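PDB 4K3Y: neuraminidase from Influenza A virus, which forms the neuraminidase-like N11 surface glycoprotein of a bat virus, a beta-propeller that assembles as a tetramer and whose fold alone does not establish sialidase activity. Local coordinates for the interface of chains A and B. Numbering follows the deposited sequence. Chains: chain A/B, neuraminidase.

Contact 1: the interface of chains A and B. Residues chain A 26, 366, 368; chain B 75, 98, 117-118, 121.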
ATOM      1  N   ARG A  26      -0.279 -22.733  -1.568  1.00 53.94           N
ATOM      2  CA  ARG A  26      -0.775 -23.645  -2.597  1.00 60.89           C
ATOM      3  C   ARG A  26      -1.382 -22.770  -3.657  1.00 66.60           C
ATOM      4  O   ARG A  26      -2.368 -22.083  -3.401  1.00104.26           O
ATOM      5  CB  ARG A  26      -1.843 -24.550  -2.013  1.00 62.28           C
ATOM      6  CG  ARG A  26      -1.425 -25.155  -0.696  1.00 61.21           C
ATOM      7  CD  ARG A  26      -2.589 -25.761   0.005  1.00 70.50           C
ATOM      8  NE  ARG A  26      -2.969 -27.033  -0.589  1.00 85.61           N
ATOM      9  CZ  ARG A  26      -4.130 -27.624  -0.348  1.00 95.71           C
ATOM     10  NH1 ARG A  26      -5.008 -27.037   0.463  1.00 89.74           N
ATOM     11  NH2 ARG A  26      -4.412 -28.787  -0.922  1.00 89.67           N
ATOM     12  N   VAL A 366      -0.049 -36.639   4.726  1.00 72.95           N
ATOM     13  CA  VAL A 366      -1.121 -35.923   4.062  1.00 62.01           C
ATOM     14  C   VAL A 366      -0.731 -35.643   2.626  1.00 64.35           C
ATOM     15  O   VAL A 366       0.340 -35.108   2.356  1.00 74.48           O
ATOM     16  CB  VAL A 366      -1.472 -34.616   4.789  1.00 54.68           C
ATOM     17  CG1 VAL A 366      -0.262 -34.098   5.539  1.00 67.56           C
ATOM     18  CG2 VAL A 366      -2.020 -33.568   3.805  1.00 53.70           C
ATOM     19  N   TRP A 368      -1.236 -33.446  -0.630  1.00 63.06           N
ATOM     20  CA  TRP A 368      -1.609 -32.050  -0.821  1.00 59.26           C
ATOM     21  C   TRP A 368      -2.192 -31.743  -2.205  1.00 60.28           C
ATOM     22  O   TRP A 368      -2.647 -30.623  -2.465  1.00 65.69           O
ATOM     23  CB  TRP A 368      -0.418 -31.137  -0.498  1.00 52.10           C
ATOM     24  CG  TRP A 368      -0.052 -31.210   0.954  1.00 54.41           C
ATOM     25  CD1 TRP A 368       0.929 -31.971   1.515  1.00 58.72           C
ATOM     26  CD2 TRP A 368      -0.692 -30.525   2.026  1.00 48.99           C
ATOM     27  NE1 TRP A 368       0.953 -31.789   2.871  1.00 52.40           N
ATOM     28  CE2 TRP A 368      -0.032 -30.903   3.216  1.00 58.35           C
ATOM     29  CE3 TRP A 368      -1.756 -29.622   2.100  1.00 40.44           C
ATOM     30  CZ2 TRP A 368      -0.404 -30.416   4.468  1.00 55.81           C
ATOM     31  CZ3 TRP A 368      -2.126 -29.136   3.347  1.00 50.79           C
ATOM     32  CH2 TRP A 368      -1.454 -29.541   4.514  1.00 48.54           C
TER
ATOM     33  N   GLU B  75     -10.323 -27.951   1.760  1.00121.66           N
ATOM     34  CA  GLU B  75      -8.889 -27.899   1.497  1.00122.78           C
ATOM     35  C   GLU B  75      -8.482 -26.679   0.666  1.00115.10           C
ATOM     36  O   GLU B  75      -7.292 -26.403   0.490  1.00114.90           O
ATOM     37  CB  GLU B  75      -8.453 -29.190   0.800  1.00134.09           C
ATOM     38  CG  GLU B  75      -7.020 -29.614   1.079  1.00144.50           C
ATOM     39  CD  GLU B  75      -6.751 -29.848   2.553  1.00146.96           C
ATOM     40  OE1 GLU B  75      -7.219 -30.879   3.093  1.00146.35           O
ATOM     41  OE2 GLU B  75      -6.074 -29.000   3.174  1.00144.78           O
ATOM     42  N   VAL B  98      -2.047 -21.146   5.109  1.00 52.00           N
ATOM     43  CA  VAL B  98      -2.939 -22.162   4.584  1.00 53.05           C
ATOM     44  C   VAL B  98      -3.774 -22.734   5.725  1.00 64.04           C
ATOM     45  O   VAL B  98      -3.237 -23.081   6.778  1.00 71.45           O
ATOM     46  CB  VAL B  98      -2.093 -23.306   4.012  1.00 53.30           C
ATOM     47  CG1 VAL B  98      -2.965 -24.505   3.553  1.00 38.41           C
ATOM     48  CG2 VAL B  98      -1.191 -22.777   2.897  1.00 49.65           C
ATOM     49  N   ALA B 117      -4.590 -27.018   9.048  1.00 69.54           N
ATOM     50  CA  ALA B 117      -4.635 -27.456   7.660  1.00 57.32           C
ATOM     51  C   ALA B 117      -4.510 -28.985   7.566  1.00 61.75           C
ATOM     52  O   ALA B 117      -4.390 -29.685   8.587  1.00 59.83           O
ATOM     53  CB  ALA B 117      -3.539 -26.771   6.872  1.00 50.22           C
ATOM     54  N   GLY B 118      -4.543 -29.508   6.345  1.00 66.14           N
ATOM     55  CA  GLY B 118      -4.328 -30.936   6.133  1.00 79.38           C
ATOM     56  C   GLY B 118      -5.416 -31.841   6.692  1.00 87.67           C
ATOM     57  O   GLY B 118      -6.595 -31.684   6.360  1.00 89.40           O
ATOM     58  N   PHE B 121      -3.498 -30.880  11.675  1.00 79.99           N
ATOM     59  CA  PHE B 121      -2.410 -30.469  12.571  1.00 65.08           C
ATOM     60  C   PHE B 121      -2.456 -28.942  12.619  1.00 61.62           C
ATOM     61  O   PHE B 121      -3.142 -28.313  11.797  1.00 59.50           O
ATOM     62  CB  PHE B 121      -1.049 -30.941  12.039  1.00 61.23           C
ATOM     63  CG  PHE B 121      -0.749 -30.451  10.652  1.00 58.59           C
ATOM     64  CD1 PHE B 121      -1.143 -31.185   9.544  1.00 51.70           C
ATOM     65  CD2 PHE B 121      -0.105 -29.239  10.456  1.00 68.03           C
ATOM     66  CE1 PHE B 121      -0.891 -30.719   8.268  1.00 56.92           C
ATOM     67  CE2 PHE B 121       0.145 -28.778   9.195  1.00 64.31           C
ATOM     68  CZ  PHE B 121      -0.246 -29.516   8.096  1.00 57.30           C
TER

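Contact 2: the interface of chains A and B. Residues chain A 22, 358-359, 361-363; chain B 121, 130, 132-133, 135.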
ATOM      1  N   VAL A  22       5.685 -28.529   5.730  1.00 51.40           N
ATOM      2  CA  VAL A  22       4.413 -27.887   5.930  1.00 42.53           C
ATOM      3  C   VAL A  22       4.186 -26.854   4.819  1.00 44.07           C
ATOM      4  O   VAL A  22       5.045 -26.012   4.547  1.00 46.43           O
ATOM      5  CB  VAL A  22       4.366 -27.244   7.355  1.00 52.36           C
ATOM      6  CG1 VAL A  22       3.249 -26.208   7.483  1.00 62.19           C
ATOM      7  CG2 VAL A  22       4.190 -28.317   8.395  1.00 62.34           C
ATOM      8  N   GLY A 358      10.100 -26.258   6.428  1.00 50.83           N
ATOM      9  CA  GLY A 358      10.494 -27.307   7.345  1.00 47.87           C
ATOM     10  C   GLY A 358       9.884 -27.163   8.731  1.00 57.45           C
ATOM     11  O   GLY A 358       9.487 -26.080   9.149  1.00 46.44           O
ATOM     12  N   THR A 359       9.799 -28.277   9.445  1.00 65.50           N
ATOM     13  CA  THR A 359       9.416 -28.250  10.836  1.00 57.99           C
ATOM     14  C   THR A 359      10.133 -29.381  11.555  1.00 55.02           C
ATOM     15  O   THR A 359      10.478 -30.409  10.933  1.00 47.95           O
ATOM     16  CB  THR A 359       7.867 -28.314  11.022  1.00 59.05           C
ATOM     17  OG1 THR A 359       7.538 -28.258  12.422  1.00 57.39           O
ATOM     18  CG2 THR A 359       7.279 -29.577  10.384  1.00 43.60           C
ATOM     19  N   GLY A 361       8.827 -30.793  14.183  1.00 57.42           N
ATOM     20  CA  GLY A 361       7.737 -31.703  14.477  1.00 68.37           C
ATOM     21  C   GLY A 361       7.637 -32.803  13.433  1.00 84.25           C
ATOM     22  O   GLY A 361       7.716 -32.546  12.226  1.00 86.89           O
ATOM     23  N   SER A 362       7.465 -34.036  13.893  1.00 88.32           N
ATOM     24  CA  SER A 362       7.208 -35.136  12.977  1.00 93.96           C
ATOM     25  C   SER A 362       5.769 -35.044  12.462  1.00 85.21           C
ATOM     26  O   SER A 362       4.820 -34.898  13.241  1.00 73.68           O
ATOM     27  CB  SER A 362       7.482 -36.474  13.655  1.00102.48           C
ATOM     28  OG  SER A 362       8.867 -36.610  13.919  1.00 98.64           O
ATOM     29  N   MET A 363       5.626 -35.122  11.142  1.00 74.95           N
ATOM     30  CA  MET A 363       4.359 -34.841  10.467  1.00 58.69           C
ATOM     31  C   MET A 363       3.587 -36.103  10.105  1.00 55.86           C
ATOM     32  O   MET A 363       4.167 -37.176   9.905  1.00 61.52           O
ATOM     33  CB  MET A 363       4.617 -34.032   9.183  1.00 59.86           C
ATOM     34  CG  MET A 363       4.916 -32.562   9.405  1.00 61.57           C
ATOM     35  SD  MET A 363       3.469 -31.597   9.858  1.00 73.67           S
ATOM     36  CE  MET A 363       2.467 -31.692   8.379  1.00 41.31           C
TER
ATOM     37  N   PHE B 121      -3.498 -30.880  11.675  1.00 79.99           N
ATOM     38  CA  PHE B 121      -2.410 -30.469  12.571  1.00 65.08           C
ATOM     39  C   PHE B 121      -2.456 -28.942  12.619  1.00 61.62           C
ATOM     40  O   PHE B 121      -3.142 -28.313  11.797  1.00 59.50           O
ATOM     41  CB  PHE B 121      -1.049 -30.941  12.039  1.00 61.23           C
ATOM     42  CG  PHE B 121      -0.749 -30.451  10.652  1.00 58.59           C
ATOM     43  CD1 PHE B 121      -1.143 -31.185   9.544  1.00 51.70           C
ATOM     44  CD2 PHE B 121      -0.105 -29.239  10.456  1.00 68.03           C
ATOM     45  CE1 PHE B 121      -0.891 -30.719   8.268  1.00 56.92           C
ATOM     46  CE2 PHE B 121       0.145 -28.778   9.195  1.00 64.31           C
ATOM     47  CZ  PHE B 121      -0.246 -29.516   8.096  1.00 57.30           C
ATOM     48  N   ILE B 130       7.265 -20.109   9.285  1.00 53.19           N
ATOM     49  CA  ILE B 130       6.885 -21.260  10.091  1.00 55.71           C
ATOM     50  C   ILE B 130       7.849 -21.452  11.258  1.00 62.06           C
ATOM     51  O   ILE B 130       9.062 -21.583  11.059  1.00 54.19           O
ATOM     52  CB  ILE B 130       6.818 -22.536   9.272  1.00 52.09           C
ATOM     53  CG1 ILE B 130       5.616 -22.455   8.339  1.00 57.45           C
ATOM     54  CG2 ILE B 130       6.681 -23.754  10.202  1.00 49.04           C
ATOM     55  CD1 ILE B 130       4.277 -22.648   9.027  1.00 45.34           C
ATOM     56  N   ASP B 132       6.758 -23.513  14.261  1.00 41.40           N
ATOM     57  CA  ASP B 132       6.396 -24.688  15.040  1.00 46.32           C
ATOM     58  C   ASP B 132       5.173 -25.404  14.454  1.00 52.64           C
ATOM     59  O   ASP B 132       4.354 -24.782  13.759  1.00 52.00           O
ATOM     60  CB  ASP B 132       6.085 -24.255  16.481  1.00 67.49           C
ATOM     61  CG  ASP B 132       6.657 -25.205  17.513  1.00 86.08           C
ATOM     62  OD1 ASP B 132       6.561 -26.436  17.288  1.00 91.48           O
ATOM     63  OD2 ASP B 132       7.193 -24.722  18.547  1.00 82.46           O
ATOM     64  N   THR B 133       5.043 -26.703  14.724  1.00 44.20           N
ATOM     65  CA  THR B 133       3.769 -27.382  14.476  1.00 54.00           C
ATOM     66  C   THR B 133       3.223 -28.008  15.760  1.00 64.28           C
ATOM     67  O   THR B 133       3.954 -28.168  16.738  1.00 60.92           O
ATOM     68  CB  THR B 133       3.835 -28.454  13.353  1.00 51.73           C
ATOM     69  OG1 THR B 133       4.875 -29.398  13.642  1.00 64.06           O
ATOM     70  CG2 THR B 133       4.087 -27.802  12.002  1.00 37.31           C
ATOM     71  N   HIS B 135       0.499 -31.322  17.021  1.00 72.48           N
ATOM     72  CA  HIS B 135      -0.196 -32.504  16.494  1.00 78.01           C
ATOM     73  C   HIS B 135      -1.172 -33.157  17.473  1.00 75.72           C
ATOM     74  O   HIS B 135      -0.944 -33.162  18.687  1.00 71.65           O
ATOM     75  CB  HIS B 135       0.802 -33.543  15.973  1.00 78.39           C
ATOM     76  CG  HIS B 135       1.744 -33.004  14.944  1.00 92.92           C
ATOM     77  ND1 HIS B 135       1.429 -32.933  13.609  1.00100.46           N
ATOM     78  CD2 HIS B 135       3.001 -32.497  15.069  1.00 95.90           C
ATOM     79  CE1 HIS B 135       2.452 -32.406  12.945  1.00103.18           C
ATOM     80  NE2 HIS B 135       3.408 -32.136  13.808  1.00100.76           N
TER

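Contact 1: the interface of chains A and B
The indole of A:Trp368 meets chain B with the outer rim of its six-membered ring. It reaches tip to tip toward B:Phe121, edge to edge, with CZ2 of the indole 3.7 Å from CZ of the phenyl ring. Beside this pair, the indole CH2 packs on the backbone of B:Gly118, 3.6 Å from its CA, where the glycine has no side chain to hold the ring off. Within chain A, CG2 of A:Val366 lies over one face of the indole, toward its rim, and backs the ring from its own subunit.

The charged contact is looser. NH1 of the A:Arg26 guanidinium forms a long salt bridge of 3.5 Å to the carboxylate OE2 of B:Glu75, the two planes turned 67° apart. B:Glu75 is poorly ordered and its backbone is modelled too close to the guanidinium, so this pairing is doubtful. The guanidinium is held from its own chain: its NH2 donates a nearly straight hydrogen bond of 3.0 Å to the carbonyl O of A:Trp368, and that oxygen lies in the guanidinium plane. A bend at chi3 (76°) turns the arginine tip, one face of which receives the indole edge at CE3. Farther back, CD of the arginine touches CG1 of B:Val98 at 3.8 Å.

In the propeller fold, strand 25-26 and the C-terminal tail of chain A face the end of strand 95-98 and the turn joining strands 111-117 and 121-126 of chain B.

Contact 2: the interface of chains A and B
A:Thr359 and B:Thr133 join hydroxyl to hydroxyl across a subunit boundary of this influenza neuraminidase-family beta-propeller. Their OG1 atoms are 3.1 Å apart and hydrogen-bonded, with donor and acceptor undecided, and the two side chains meet roughly perpendicular. The hydroxyl of A:Thr359 stands anti to its backbone N (chi1 -179°), whereas that of B:Thr133 lies between its backbone N and carbonyl carbon (chi1 55°). From there B:Thr133 OG1 also bonds the imidazole NE2 of B:His135 at 3.1 Å. The hydroxyl is tilted well out of the imidazole plane, on the side opposite A:Ser362 O; the bond links the ring to the boundary threonine and may restrain its rotation. From within chain A, the backbone N of A:Gly361 adds a weak bond to A:Thr359 OG1.

A second polar approach comes from above the imidazole: the carbonyl O of A:Ser362 sits over one ring face, toward the rim, 3.2 Å from B:His135 NE2. Because the oxygen is above the plane, it is poorly placed for an in-plane N-H bond and reads as a polar contact on the ring face.

A:Met363 places its thioether between two rings. SD lies at the imidazole edge, in plane, by CE1 of B:His135, while the methyl CE rests over the face of the B:Phe121 ring, 3.6 Å from its centroid, as a CH-pi contact. Bends at chi2 and chi3 fold the methyl onto that face.

Aliphatic groups also pack here. A:Val22 and B:Thr133 lie antiparallel, CG2 against CG2 at 3.6 Å, and A:Val22 CG1 reaches CD1 of B:Ile130 at 4.0 Å.

Contacts 1 and 2 are neighbouring patches of one subunit boundary, with the centres of their C-alpha atoms about 12 Å apart. B:Phe121 joins them: its rim faces contact 1 and one face of its ring serves contact 2. On chain A the stretch beyond strand 349-359 runs through both, while strand 25-26 contributes to contact 1 and strand 20-23 to contact 2. Chain B brings strand 121-126 to both and strand 129-134 to contact 2. As copies of one protein meeting without an exact two-fold, the chains present different surfaces, which suits the cyclic four-fold tetramer typical of influenza neuraminidases.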